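Long-range contact in alginate lyase (PDB 6KCW), which probably cleaves the polysaccharide alginate by beta-elimination: residues His81-Val92 and Tyr221-Tyr232. Sequence-based numbering, arbitrary orientation.
Sequences HSQFDWSRGGKV and YWQSPVDSYIYY. With PO4 (phosphate ion), chain B.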
loop_
_atom_site.group_PDB
_atom_site.type_symbol
_atom_site.label_atom_id
_atom_site.label_comp_id
_atom_site.label_asym_id
_atom_site.label_seq_id
_atom_site.Cartn_x
_atom_site.Cartn_y
_atom_site.Cartn_z
ATOM N N HIS A 81 -6.594 12.107 8.657
ATOM C CA HIS A 81 -7.586 13.066 9.092
ATOM C C HIS A 81 -7.099 13.834 10.321
ATOM O O HIS A 81 -6.150 13.448 11.006
ATOM C CB HIS A 81 -8.897 12.349 9.393
ATOM C CG HIS A 81 -10.014 13.263 9.782
ATOM N ND1 HIS A 81 -10.289 13.581 11.094
ATOM C CD2 HIS A 81 -10.926 13.925 9.033
ATOM C CE1 HIS A 81 -11.328 14.397 11.135
ATOM N NE2 HIS A 81 -11.731 14.622 9.898
ATOM N N SER A 82 -7.795 14.936 10.601
ATOM C CA SER A 82 -7.389 15.841 11.670
ATOM C C SER A 82 -7.399 15.149 13.026
ATOM O O SER A 82 -6.471 15.320 13.826
ATOM C CB SER A 82 -8.314 17.060 11.684
ATOM O OG SER A 82 -7.756 18.107 12.454
ATOM N N GLN A 83 -8.447 14.382 13.313
ATOM C CA GLN A 83 -8.550 13.617 14.550
ATOM C C GLN A 83 -8.428 12.125 14.291
ATOM O O GLN A 83 -9.142 11.324 14.891
ATOM C CB GLN A 83 -9.865 13.891 15.271
ATOM C CG GLN A 83 -9.911 15.196 16.007
ATOM C CD GLN A 83 -10.744 16.191 15.270
ATOM O OE1 GLN A 83 -11.954 16.001 15.102
ATOM N NE2 GLN A 83 -10.109 17.257 14.795
ATOM N N PHE A 84 -7.549 11.740 13.375
ATOM C CA PHE A 84 -7.340 10.325 13.124
ATOM C C PHE A 84 -6.877 9.639 14.406
ATOM O O PHE A 84 -6.081 10.188 15.171
ATOM C CB PHE A 84 -6.317 10.140 12.008
ATOM C CG PHE A 84 -6.182 8.725 11.544
ATOM C CD1 PHE A 84 -6.997 8.236 10.541
ATOM C CD2 PHE A 84 -5.234 7.880 12.113
ATOM C CE1 PHE A 84 -6.879 6.933 10.109
ATOM C CE2 PHE A 84 -5.104 6.579 11.684
ATOM C CZ PHE A 84 -5.929 6.099 10.679
ATOM N N ASP A 85 -7.401 8.451 14.661
ATOM C CA ASP A 85 -7.027 7.691 15.851
ATOM C C ASP A 85 -5.951 6.702 15.432
ATOM O O ASP A 85 -6.239 5.675 14.809
ATOM C CB ASP A 85 -8.238 6.994 16.471
ATOM C CG ASP A 85 -7.884 6.208 17.734
ATOM O OD1 ASP A 85 -6.779 6.416 18.300
ATOM O OD2 ASP A 85 -8.716 5.375 18.159
ATOM N N TRP A 86 -4.704 7.017 15.786
ATOM C CA TRP A 86 -3.575 6.188 15.373
ATOM C C TRP A 86 -3.804 4.724 15.715
ATOM O O TRP A 86 -3.610 3.840 14.875
ATOM C CB TRP A 86 -2.292 6.672 16.042
ATOM C CG TRP A 86 -1.803 8.026 15.645
ATOM C CD1 TRP A 86 -1.442 9.034 16.485
ATOM C CD2 TRP A 86 -1.561 8.505 14.315
ATOM N NE1 TRP A 86 -1.000 10.108 15.769
ATOM C CE2 TRP A 86 -1.065 9.814 14.431
ATOM C CE3 TRP A 86 -1.718 7.954 13.037
ATOM C CZ2 TRP A 86 -0.723 10.588 13.319
ATOM C CZ3 TRP A 86 -1.386 8.719 11.936
ATOM C CH2 TRP A 86 -0.895 10.024 12.082
ATOM N N SER A 87 -4.220 4.459 16.953
ATOM C CA SER A 87 -4.404 3.101 17.487
ATOM C C SER A 87 -3.084 2.346 17.312
ATOM O O SER A 87 -2.027 2.909 17.626
ATOM C CB SER A 87 -5.622 2.460 16.849
ATOM O OG SER A 87 -5.786 1.169 17.357
ATOM N N ARG A 88 -3.090 1.096 16.832
ATOM C CA ARG A 88 -1.832 0.361 16.713
ATOM C C ARG A 88 -1.169 0.563 15.357
ATOM O O ARG A 88 0.060 0.646 15.283
ATOM C CB ARG A 88 -2.044 -1.135 16.973
ATOM C CG ARG A 88 -0.807 -2.015 16.738
ATOM C CD ARG A 88 0.154 -1.927 17.930
ATOM N NE ARG A 88 1.158 -2.960 17.892
ATOM C CZ ARG A 88 2.391 -2.797 18.350
ATOM N NH1 ARG A 88 2.771 -1.624 18.841
ATOM N NH2 ARG A 88 3.274 -3.801 18.300
ATOM N N GLY A 89 -1.948 0.669 14.289
ATOM C CA GLY A 89 -1.413 0.888 12.965
ATOM C C GLY A 89 -2.229 0.135 11.945
ATOM O O GLY A 89 -3.279 -0.422 12.245
ATOM N N GLY A 90 -1.739 0.118 10.716
ATOM C CA GLY A 90 -2.429 -0.588 9.660
ATOM C C GLY A 90 -1.767 -0.282 8.333
ATOM O O GLY A 90 -0.735 0.387 8.280
ATOM N N LYS A 91 -2.399 -0.765 7.266
ATOM C CA LYS A 91 -1.917 -0.561 5.905
ATOM C C LYS A 91 -2.486 0.739 5.321
ATOM O O LYS A 91 -3.608 1.148 5.634
ATOM C CB LYS A 91 -2.293 -1.760 5.021
ATOM C CG LYS A 91 -1.411 -3.023 5.175
ATOM C CD LYS A 91 -1.397 -3.566 6.611
ATOM C CE LYS A 91 -0.747 -4.937 6.738
ATOM N NZ LYS A 91 -0.553 -5.227 8.182
ATOM N N VAL A 92 -1.703 1.379 4.452
ATOM C CA VAL A 92 -2.056 2.680 3.889
ATOM C C VAL A 92 -1.460 2.783 2.489
ATOM O O VAL A 92 -0.396 2.240 2.212
ATOM C CB VAL A 92 -1.562 3.833 4.802
ATOM C CG1 VAL A 92 -0.040 3.812 4.935
ATOM C CG2 VAL A 92 -2.045 5.187 4.296
ATOM N N TYR A 221 -6.948 -5.851 19.197
ATOM C CA TYR A 221 -6.368 -4.682 19.827
ATOM C C TYR A 221 -5.808 -3.684 18.812
ATOM O O TYR A 221 -5.411 -2.585 19.206
ATOM C CB TYR A 221 -5.286 -5.112 20.822
ATOM C CG TYR A 221 -4.069 -5.814 20.217
ATOM C CD1 TYR A 221 -3.049 -5.092 19.586
ATOM C CD2 TYR A 221 -3.922 -7.183 20.320
ATOM C CE1 TYR A 221 -1.943 -5.736 19.053
ATOM C CE2 TYR A 221 -2.818 -7.824 19.798
ATOM C CZ TYR A 221 -1.844 -7.106 19.161
ATOM O OH TYR A 221 -0.758 -7.782 18.648
ATOM N N TRP A 222 -5.742 -4.056 17.528
ATOM C CA TRP A 222 -5.449 -3.141 16.435
ATOM C C TRP A 222 -6.641 -2.260 16.074
ATOM O O TRP A 222 -6.485 -1.324 15.273
ATOM C CB TRP A 222 -5.029 -3.922 15.186
ATOM C CG TRP A 222 -3.691 -4.571 15.247
ATOM C CD1 TRP A 222 -3.363 -5.732 15.889
ATOM C CD2 TRP A 222 -2.497 -4.126 14.593
ATOM N NE1 TRP A 222 -2.030 -6.025 15.690
ATOM C CE2 TRP A 222 -1.478 -5.051 14.904
ATOM C CE3 TRP A 222 -2.185 -3.026 13.792
ATOM C CZ2 TRP A 222 -0.180 -4.910 14.432
ATOM C CZ3 TRP A 222 -0.894 -2.892 13.330
ATOM C CH2 TRP A 222 0.089 -3.828 13.647
ATOM N N GLN A 223 -7.821 -2.551 16.619
ATOM C CA GLN A 223 -9.005 -1.764 16.318
ATOM C C GLN A 223 -8.947 -0.401 16.994
ATOM O O GLN A 223 -8.177 -0.160 17.927
ATOM C CB GLN A 223 -10.275 -2.482 16.775
ATOM C CG GLN A 223 -10.746 -3.573 15.839
ATOM C CD GLN A 223 -11.743 -4.507 16.493
ATOM O OE1 GLN A 223 -12.172 -4.272 17.619
ATOM N NE2 GLN A 223 -12.110 -5.576 15.791
ATOM N N SER A 224 -9.799 0.489 16.509
ATOM C CA SER A 224 -10.033 1.788 17.094
ATOM C C SER A 224 -11.500 1.909 17.486
ATOM O O SER A 224 -12.374 1.357 16.808
ATOM C CB SER A 224 -9.672 2.902 16.103
ATOM O OG SER A 224 -10.293 4.120 16.450
ATOM N N PRO A 225 -11.804 2.621 18.571
ATOM C CA PRO A 225 -13.206 2.811 18.967
ATOM C C PRO A 225 -13.970 3.863 18.165
ATOM O O PRO A 225 -15.181 4.002 18.376
ATOM C CB PRO A 225 -13.082 3.225 20.443
ATOM C CG PRO A 225 -11.767 3.907 20.527
ATOM C CD PRO A 225 -10.862 3.167 19.563
ATOM N N VAL A 226 -13.329 4.599 17.245
ATOM C CA VAL A 226 -14.007 5.628 16.464
ATOM C C VAL A 226 -13.778 5.398 14.973
ATOM O O VAL A 226 -12.812 4.755 14.555
ATOM C CB VAL A 226 -13.548 7.059 16.836
ATOM C CG1 VAL A 226 -13.959 7.406 18.256
ATOM C CG2 VAL A 226 -12.041 7.204 16.648
ATOM N N ASP A 227 -14.691 5.946 14.169
ATOM C CA ASP A 227 -14.460 6.027 12.735
ATOM C C ASP A 227 -13.325 7.008 12.485
ATOM O O ASP A 227 -13.250 8.058 13.125
ATOM C CB ASP A 227 -15.725 6.478 11.996
ATOM C CG ASP A 227 -16.876 5.464 12.086
ATOM O OD1 ASP A 227 -16.627 4.272 12.346
ATOM O OD2 ASP A 227 -18.044 5.858 11.881
ATOM N N SER A 228 -12.421 6.651 11.572
ATOM C CA SER A 228 -11.297 7.505 11.208
ATOM C C SER A 228 -11.144 7.529 9.694
ATOM O O SER A 228 -11.636 6.646 8.985
ATOM C CB SER A 228 -9.996 7.043 11.866
ATOM O OG SER A 228 -9.880 7.572 13.175
ATOM N N TYR A 229 -10.447 8.553 9.200
ATOM C CA TYR A 229 -10.421 8.840 7.774
ATOM C C TYR A 229 -8.990 9.050 7.287
ATOM O O TYR A 229 -8.133 9.552 8.023
ATOM C CB TYR A 229 -11.296 10.069 7.464
ATOM C CG TYR A 229 -12.728 9.917 7.979
ATOM C CD1 TYR A 229 -13.715 9.327 7.196
ATOM C CD2 TYR A 229 -13.075 10.348 9.258
ATOM C CE1 TYR A 229 -15.018 9.186 7.666
ATOM C CE2 TYR A 229 -14.371 10.201 9.743
ATOM C CZ TYR A 229 -15.337 9.619 8.946
ATOM O OH TYR A 229 -16.618 9.482 9.435
ATOM N N ILE A 230 -8.737 8.626 6.050
ATOM C CA ILE A 230 -7.469 8.836 5.365
ATOM C C ILE A 230 -7.782 9.371 3.973
ATOM O O ILE A 230 -8.733 8.921 3.323
ATOM C CB ILE A 230 -6.643 7.528 5.290
ATOM C CG1 ILE A 230 -6.297 7.023 6.695
ATOM C CG2 ILE A 230 -5.378 7.714 4.456
ATOM C CD1 ILE A 230 -5.925 5.571 6.744
ATOM N N TYR A 231 -6.998 10.338 3.514
ATOM C CA TYR A 231 -7.243 10.980 2.231
ATOM C C TYR A 231 -6.063 10.756 1.294
ATOM O O TYR A 231 -4.915 11.033 1.655
ATOM C CB TYR A 231 -7.481 12.473 2.418
ATOM C CG TYR A 231 -8.574 12.839 3.403
ATOM C CD1 TYR A 231 -8.315 12.900 4.769
ATOM C CD2 TYR A 231 -9.853 13.152 2.967
ATOM C CE1 TYR A 231 -9.305 13.258 5.666
ATOM C CE2 TYR A 231 -10.843 13.512 3.859
ATOM C CZ TYR A 231 -10.559 13.562 5.201
ATOM O OH TYR A 231 -11.540 13.912 6.084
ATOM N N TYR A 232 -6.352 10.272 0.090
ATOM C CA TYR A 232 -5.367 10.100 -0.966
ATOM C C TYR A 232 -5.635 11.074 -2.113
ATOM O O TYR A 232 -6.761 11.540 -2.318
ATOM C CB TYR A 232 -5.378 8.656 -1.488
ATOM C CG TYR A 232 -5.235 7.607 -0.400
ATOM C CD1 TYR A 232 -3.991 7.318 0.158
ATOM C CD2 TYR A 232 -6.340 6.899 0.068
ATOM C CE1 TYR A 232 -3.858 6.358 1.149
ATOM C CE2 TYR A 232 -6.211 5.956 1.061
ATOM C CZ TYR A 232 -4.964 5.686 1.595
ATOM O OH TYR A 232 -4.823 4.744 2.583
HETATM P P PO4 B . -0.328 -8.966 7.369
HETATM O O1 PO4 B . -1.155 -8.478 6.206
HETATM O O2 PO4 B . -1.005 -10.171 7.986
HETATM O O3 PO4 B . -0.253 -7.922 8.460
HETATM O O4 PO4 B . 1.064 -9.385 6.872
HETATM O O HOH W 1 -5.063 0.588 14.247
#
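Three serine hydroxyls carry most of the polar contact: Ser224 and Ser228 with Asp85, and Ser87 with Gln223. Ser224 OG donates to Asp85 OD2 over 2.6 Å. It meets the anti side of the carboxylate, 27° out of its plane. Asp85 reaches there because its CG lies anti to the backbone N (chi1 -179°). The same Ser224 OG accepts from Val226 N at 3.2 Å, an ST turn, so this hydroxyl is used both as donor and as acceptor. Asp85 N in turn donates to Ser228 OG at 3.0 Å. Ser87 OG gives a bond to Gln223 O at 2.8 Å, coming from well above the carbonyl plane. Water 1 donates to Trp222 O and accepts from Gly89 N. The backbone adds one bond, His81 N to Tyr229 O, at 3.0 Å. Lys91 NZ donates to O3 of a phosphate ion, probably from the crystallisation liquor, which Tyr133 and Arg117 also bind.

The loop residues 81-88 cross from strand 71-80 in one antiparallel sheet to strand 89-92 in the other. Residues 221-227 form the last part of the return from strand 206-215 to strand 228-241. The two sheets make a beta-sandwich consistent with the concanavalin-like clan.

Arg88 CG sits over the Trp222 face, 3.3 Å from the centroid of the six-membered ring, a CH-pi contact. Gly89 O approaches the edge of the same indole. With an alanine here in place of Trp222, the Arg88 chain would probably lose the face it lies on, and a gap would open beside Gly89 O. The His81 and Tyr229 rings pair obliquely. Ser228 OG lies over a face of the Phe84 ring.

Apolar contacts lie deeper. Phe84 CE1 touches Ile230 CG1 at 3.5 Å. Val92 CG2 packs at the Tyr232 ring edge, where Tyr232 OH bonds to Thr213.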